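Local coordinates for oligoribonuclease (Colwellia psychrerythraea, PDB 6A4E), which probably degrades short RNA oligonucleotides as an exonuclease, releasing nucleotides by hydrolysis, and here holds linked uridines, at residues 11-16 / 23-28; 30-35 / 90-95. The protein carries 1 engineered substitution. All coordinates share one frame; numbering follows the deposited sequence.

Contact 1. Residues 11-16 / 23-28; sequences LDLEMT and DVILEI. With nucleotides of chain C.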
loop_
_atom_site.group_PDB
_atom_site.type_symbol
_atom_site.label_atom_id
_atom_site.label_comp_id
_atom_site.label_asym_id
_atom_site.label_seq_id
_atom_site.Cartn_x
_atom_site.Cartn_y
_atom_site.Cartn_z
ATOM N N LEU A 11 11.326 -3.254 -5.485
ATOM C CA LEU A 11 11.009 -3.267 -6.911
ATOM C C LEU A 11 10.314 -1.987 -7.358
ATOM O O LEU A 11 9.688 -1.273 -6.559
ATOM C CB LEU A 11 10.158 -4.489 -7.281
ATOM C CG LEU A 11 8.739 -4.678 -6.739
ATOM C CD1 LEU A 11 7.717 -3.770 -7.416
ATOM C CD2 LEU A 11 8.318 -6.130 -6.912
ATOM N N ASP A 12 10.445 -1.700 -8.646
ATOM C CA ASP A 12 9.697 -0.614 -9.245
ATOM C C ASP A 12 9.232 -1.087 -10.623
ATOM O O ASP A 12 9.963 -1.784 -11.357
ATOM C CB ASP A 12 10.538 0.675 -9.323
ATOM C CG ASP A 12 9.851 1.774 -10.102
ATOM O OD1 ASP A 12 9.021 2.535 -9.536
ATOM O OD2 ASP A 12 10.137 1.859 -11.316
ATOM N N LEU A 13 7.990 -0.730 -10.934
ATOM C CA LEU A 13 7.356 -1.046 -12.208
ATOM C C LEU A 13 7.170 0.269 -12.956
ATOM O O LEU A 13 7.053 1.329 -12.326
ATOM C CB LEU A 13 6.009 -1.753 -11.981
ATOM C CG LEU A 13 5.902 -3.279 -12.168
ATOM C CD1 LEU A 13 6.977 -4.016 -11.416
ATOM C CD2 LEU A 13 4.520 -3.784 -11.742
ATOM N N GLU A 14 7.184 0.220 -14.280
ATOM C CA GLU A 14 6.689 1.345 -15.068
ATOM C C GLU A 14 5.529 0.825 -15.906
ATOM O O GLU A 14 5.572 -0.308 -16.388
ATOM C CB GLU A 14 7.786 1.962 -15.936
ATOM C CG GLU A 14 8.965 2.544 -15.143
ATOM C CD GLU A 14 8.530 3.592 -14.119
ATOM O OE1 GLU A 14 7.629 4.402 -14.428
ATOM O OE2 GLU A 14 9.079 3.600 -12.996
ATOM N N MET A 15 4.483 1.643 -16.038
ATOM C CA MET A 15 3.231 1.213 -16.644
ATOM C C MET A 15 2.806 2.208 -17.717
ATOM O O MET A 15 3.458 3.244 -17.887
ATOM C CB MET A 15 2.135 1.073 -15.581
ATOM C CG MET A 15 2.535 0.213 -14.381
ATOM S SD MET A 15 3.611 1.059 -13.166
ATOM C CE MET A 15 2.762 0.472 -11.703
ATOM N N THR A 16 1.719 1.910 -18.428
ATOM C CA THR A 16 1.257 2.795 -19.497
ATOM C C THR A 16 0.323 3.846 -18.914
ATOM O O THR A 16 -0.085 4.791 -19.590
ATOM C CB THR A 16 0.534 2.020 -20.637
ATOM O OG1 THR A 16 -0.643 1.378 -20.120
ATOM C CG2 THR A 16 1.474 0.973 -21.273
ATOM N N ASP A 23 -4.417 -0.445 -18.222
ATOM C CA ASP A 23 -2.977 -0.264 -18.460
ATOM C C ASP A 23 -2.130 -1.522 -18.205
ATOM O O ASP A 23 -2.544 -2.427 -17.469
ATOM C CB ASP A 23 -2.459 0.898 -17.608
ATOM C CG ASP A 23 -3.046 2.227 -18.034
ATOM O OD1 ASP A 23 -3.032 2.502 -19.256
ATOM O OD2 ASP A 23 -3.550 2.971 -17.162
ATOM N N VAL A 24 -0.954 -1.567 -18.833
ATOM C CA VAL A 24 -0.079 -2.731 -18.781
ATOM C C VAL A 24 1.320 -2.322 -18.317
ATOM O O VAL A 24 1.632 -1.130 -18.192
ATOM C CB VAL A 24 0.019 -3.452 -20.172
ATOM C CG1 VAL A 24 -1.318 -3.997 -20.591
ATOM C CG2 VAL A 24 0.563 -2.511 -21.256
ATOM N N ILE A 25 2.160 -3.323 -18.070
ATOM C CA ILE A 25 3.495 -3.116 -17.531
ATOM C C ILE A 25 4.496 -2.919 -18.653
ATOM O O ILE A 25 4.502 -3.677 -19.619
ATOM C CB ILE A 25 3.948 -4.327 -16.659
ATOM C CG1 ILE A 25 3.067 -4.481 -15.422
ATOM C CG2 ILE A 25 5.428 -4.238 -16.287
ATOM C CD1 ILE A 25 3.152 -5.845 -14.816
ATOM N N LEU A 26 5.359 -1.918 -18.490
ATOM C CA LEU A 26 6.414 -1.619 -19.440
ATOM C C LEU A 26 7.784 -1.977 -18.893
ATOM O O LEU A 26 8.706 -2.261 -19.664
ATOM C CB LEU A 26 6.408 -0.135 -19.797
ATOM C CG LEU A 26 5.109 0.444 -20.333
ATOM C CD1 LEU A 26 5.262 1.943 -20.556
ATOM C CD2 LEU A 26 4.761 -0.281 -21.621
ATOM N N GLU A 27 7.949 -1.928 -17.576
ATOM C CA GLU A 27 9.280 -2.133 -17.021
ATOM C C GLU A 27 9.248 -2.724 -15.617
ATOM O O GLU A 27 8.351 -2.433 -14.838
ATOM C CB GLU A 27 10.050 -0.818 -17.004
ATOM C CG GLU A 27 11.553 -1.005 -16.965
ATOM C CD GLU A 27 12.303 0.314 -16.805
ATOM O OE1 GLU A 27 11.665 1.331 -16.440
ATOM O OE2 GLU A 27 13.533 0.325 -17.039
ATOM N N ILE A 28 10.244 -3.554 -15.313
ATOM C CA ILE A 28 10.397 -4.191 -14.006
ATOM C C ILE A 28 11.865 -4.191 -13.616
ATOM O O ILE A 28 12.698 -4.643 -14.405
ATOM C CB ILE A 28 9.928 -5.691 -13.966
ATOM C CG1 ILE A 28 8.703 -5.941 -14.836
ATOM C CG2 ILE A 28 9.665 -6.145 -12.522
ATOM C CD1 ILE A 28 8.271 -7.394 -14.832
ATOM P P U C 2 6.601 6.324 -10.548
ATOM O OP1 U C 2 7.806 5.434 -10.501
ATOM O OP2 U C 2 6.759 7.808 -10.484
ATOM O "O5'" U C 2 5.766 5.981 -11.862
ATOM C "C5'" U C 2 5.102 4.728 -12.003
ATOM C "C4'" U C 2 3.996 4.775 -13.034
ATOM O "O4'" U C 2 2.859 5.525 -12.535
ATOM C "C3'" U C 2 4.323 5.451 -14.356
ATOM O "O3'" U C 2 5.093 4.636 -15.219
ATOM C "C2'" U C 2 2.938 5.797 -14.901
ATOM O "O2'" U C 2 2.317 4.670 -15.508
ATOM C "C1'" U C 2 2.179 6.135 -13.616
ATOM N N1 U C 2 2.085 7.595 -13.380
ATOM C C2 U C 2 1.196 8.321 -14.171
ATOM O O2 U C 2 0.505 7.814 -15.044
ATOM N N3 U C 2 1.147 9.665 -13.901
ATOM C C4 U C 2 1.882 10.336 -12.942
ATOM O O4 U C 2 1.738 11.557 -12.815
ATOM C C5 U C 2 2.776 9.516 -12.175
ATOM C C6 U C 2 2.846 8.203 -12.407
#
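Asp23 meets Thr16 where the hairpin opens into its loop: the Thr16 hydroxyl OG1 gives its proton to Asp23 OD1 at 2.8 Å, meeting it on the anti side and 32° out of the carboxylate plane. The same OG1 accepts Val24 N at 3.2 Å, and Val24 O takes Thr16 N in return. Three bonds thus grip this threonine, whose CG2 also packs against Val24 CG2 and Leu26 CD2; with an alanine in its place, Val24 N and Asp23 OD1 would probably lose their hydroxyl mate, leaving the Asp23 carboxylate held from its OD2 side by Glu19 N. Ile25 points to the sheet face that carries Leu13 and Met15, its CD1 3.9 Å from Leu13 CD2. Next comes a classic beta bulge in this antiparallel pair of the RNase H-like fold: Glu14 O accepts both Leu26 N, at 2.7 Å, and Glu27 N, at 3.1 Å, from one face of its carbonyl plane. Glu27 O answers to Glu14 N, while the Glu27 side chain runs alongside that of Glu14 and ends in a salt bridge with Arg74. Glu14, bent at chi2 (-56°), brings OE1 to the O3' of U2 of chain C at 2.7 Å, and Met15 N reaches that O3' almost straight (169°). Asp12 and Glu14 are consistent with the Asp-x-Glu motif of DEDD exonucleases. Ile28 follows, lying beside Leu13, with Ile28 CG2 3.6 Å from Leu13 CD1.

Contact 2. Residues 30-35 / 90-95; sequences IIITDS and LAFVQE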
loop_
_atom_site.group_PDB
_atom_site.type_symbol
_atom_site.label_atom_id
_atom_site.label_comp_id
_atom_site.label_asym_id
_atom_site.label_seq_id
_atom_site.Cartn_x
_atom_site.Cartn_y
_atom_site.Cartn_z
ATOM N N ILE A 30 14.277 -5.230 -9.922
ATOM C CA ILE A 30 14.280 -5.802 -8.575
ATOM C C ILE A 30 15.648 -5.642 -7.935
ATOM O O ILE A 30 16.675 -5.974 -8.556
ATOM C CB ILE A 30 13.936 -7.327 -8.568
ATOM C CG1 ILE A 30 12.704 -7.630 -9.421
ATOM C CG2 ILE A 30 13.752 -7.839 -7.146
ATOM C CD1 ILE A 30 12.527 -9.093 -9.697
ATOM N N ILE A 31 15.663 -5.145 -6.699
ATOM C CA ILE A 31 16.868 -5.199 -5.877
ATOM C C ILE A 31 16.570 -5.884 -4.543
ATOM O O ILE A 31 15.539 -5.622 -3.906
ATOM C CB ILE A 31 17.453 -3.805 -5.610
ATOM C CG1 ILE A 31 18.019 -3.214 -6.894
ATOM C CG2 ILE A 31 18.580 -3.882 -4.591
ATOM C CD1 ILE A 31 18.397 -1.751 -6.795
ATOM N N ILE A 32 17.475 -6.773 -4.149
ATOM C CA ILE A 32 17.465 -7.376 -2.821
ATOM C C ILE A 32 18.423 -6.613 -1.903
ATOM O O ILE A 32 19.593 -6.429 -2.242
ATOM C CB ILE A 32 17.902 -8.873 -2.861
ATOM C CG1 ILE A 32 17.201 -9.627 -4.000
ATOM C CG2 ILE A 32 17.705 -9.545 -1.483
ATOM C CD1 ILE A 32 15.732 -9.788 -3.791
ATOM N N THR A 33 17.935 -6.156 -0.758
ATOM C CA THR A 33 18.825 -5.670 0.297
ATOM C C THR A 33 18.759 -6.608 1.510
ATOM O O THR A 33 17.809 -7.385 1.643
ATOM C CB THR A 33 18.466 -4.240 0.761
ATOM O OG1 THR A 33 17.256 -4.271 1.533
ATOM C CG2 THR A 33 18.295 -3.297 -0.413
ATOM N N ASP A 34 19.744 -6.546 2.406
ATOM C CA ASP A 34 19.577 -7.227 3.696
ATOM C C ASP A 34 18.689 -6.333 4.543
ATOM O O ASP A 34 18.166 -5.337 4.045
ATOM C CB ASP A 34 20.921 -7.543 4.394
ATOM C CG ASP A 34 21.728 -6.295 4.765
ATOM O OD1 ASP A 34 21.144 -5.246 5.123
ATOM O OD2 ASP A 34 22.976 -6.371 4.721
ATOM N N SER A 35 18.511 -6.661 5.815
ATOM C CA SER A 35 17.569 -5.906 6.635
ATOM C C SER A 35 18.105 -4.526 6.994
ATOM O O SER A 35 17.351 -3.687 7.482
ATOM C CB SER A 35 17.230 -6.686 7.910
ATOM O OG SER A 35 18.347 -6.730 8.794
ATOM N N LEU A 90 10.780 -14.233 -10.717
ATOM C CA LEU A 90 10.343 -15.111 -9.648
ATOM C C LEU A 90 11.492 -16.011 -9.239
ATOM O O LEU A 90 11.723 -16.246 -8.048
ATOM C CB LEU A 90 9.128 -15.918 -10.097
ATOM C CG LEU A 90 8.635 -17.081 -9.243
ATOM C CD1 LEU A 90 8.377 -16.662 -7.806
ATOM C CD2 LEU A 90 7.362 -17.577 -9.878
ATOM N N ALA A 91 12.225 -16.484 -10.236
ATOM C CA ALA A 91 13.405 -17.317 -10.000
ATOM C C ALA A 91 14.544 -16.574 -9.295
ATOM O O ALA A 91 15.311 -17.165 -8.540
ATOM C CB ALA A 91 13.909 -17.889 -11.313
ATOM N N PHE A 92 14.662 -15.281 -9.565
ATOM C CA PHE A 92 15.724 -14.467 -8.992
ATOM C C PHE A 92 15.427 -14.222 -7.528
ATOM O O PHE A 92 16.254 -14.421 -6.647
ATOM C CB PHE A 92 15.841 -13.140 -9.742
ATOM C CG PHE A 92 16.657 -12.096 -9.018
ATOM C CD1 PHE A 92 18.043 -12.190 -8.973
ATOM C CD2 PHE A 92 16.040 -11.021 -8.392
ATOM C CE1 PHE A 92 18.799 -11.234 -8.321
ATOM C CE2 PHE A 92 16.796 -10.061 -7.728
ATOM C CZ PHE A 92 18.176 -10.169 -7.693
ATOM N N VAL A 93 14.204 -13.782 -7.301
ATOM C CA VAL A 93 13.693 -13.454 -5.997
ATOM C C VAL A 93 13.689 -14.698 -5.085
ATOM O O VAL A 93 14.006 -14.603 -3.891
ATOM C CB VAL A 93 12.282 -12.825 -6.173
ATOM C CG1 VAL A 93 11.290 -13.339 -5.180
ATOM C CG2 VAL A 93 12.375 -11.308 -6.149
ATOM N N GLN A 94 13.366 -15.861 -5.660
ATOM C CA GLN A 94 13.413 -17.150 -4.950
ATOM C C GLN A 94 14.821 -17.510 -4.496
ATOM O O GLN A 94 15.011 -18.136 -3.457
ATOM C CB GLN A 94 12.858 -18.275 -5.838
ATOM C CG GLN A 94 11.346 -18.363 -5.762
ATOM C CD GLN A 94 10.739 -19.317 -6.751
ATOM O OE1 GLN A 94 11.381 -19.714 -7.735
ATOM N NE2 GLN A 94 9.475 -19.698 -6.502
ATOM N N GLU A 95 15.803 -17.090 -5.282
ATOM C CA GLU A 95 17.198 -17.390 -5.018
ATOM C C GLU A 95 17.749 -16.636 -3.804
ATOM O O GLU A 95 18.877 -16.880 -3.400
ATOM C CB GLU A 95 18.035 -17.056 -6.258
ATOM C CG GLU A 95 19.411 -17.718 -6.313
ATOM C CD GLU A 95 20.485 -16.787 -6.866
ATOM O OE1 GLU A 95 20.235 -16.118 -7.893
ATOM O OE2 GLU A 95 21.579 -16.718 -6.263
#
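Phe92 turns its CG away from its own backbone N (chi1 165°), and this torsion sends the ring from the helix toward the strand, where Ile30 and Ile32 wait. In both isoleucines CG2 is the branch opposite the backbone N while CG1 stands beside it, but each offers a different branch to the ring. Ile30 uses CG2, which sits in the plane of the Phe92 ring at its edge, 3.8 Å from CE2. Ile32 uses CG1 instead, meeting the same CE2 of Phe92 at 3.8 Å and its CZ at 3.9 Å, so the far corner of the ring rests against both residues. The phenylalanine and the two isoleucines slide past one another in opposite directions. Helix 82-94 lies almost parallel to strand 25-33 here, 5° between the directions of the short segments and 9.9 Å between their axes, a helix laid along one face of a sheet as in alpha/beta folds of the RNase H type. On that face, alternate strand residues Ile30 and Ile32 meet the helix; Ile31 between them points the other way and packs on helix 160-177, so the sheet is sandwiched between helical layers. The next residue after the phenylalanine, Val93, sets CG2 across Ile30 at about a right angle, 3.9 Å from Ile30 CG2, with a longer approach of 4.4 Å to Ile32 CD1. No hydrogen bond crosses the interface; the join is hydrocarbon throughout. Ile9 of the neighbouring strand 8-15 touches Ile30, Ile32 and Val93, while the Phe92 ring also meets the ring of Trp96 and the side chain of Ala41.

In the fold
From the N terminus, strand 8-15 runs into the short loop that contact 1 closes, returning the chain along strand 25-33 as a hairpin beside the bound nucleotide. The same strand carries on directly into the first segment of contact 2, which then closes a much larger loop: strand 39-47 and several helices intervene before helix 82-94 comes back against it. The two closures are in series, neither nested nor crossed, and their centres lie about 18 Å apart. Contact 1 joins two neighbouring strands edge to edge within the mixed sheet; contact 2 ties a helix onto a face of that sheet, farther from the nucleic acid.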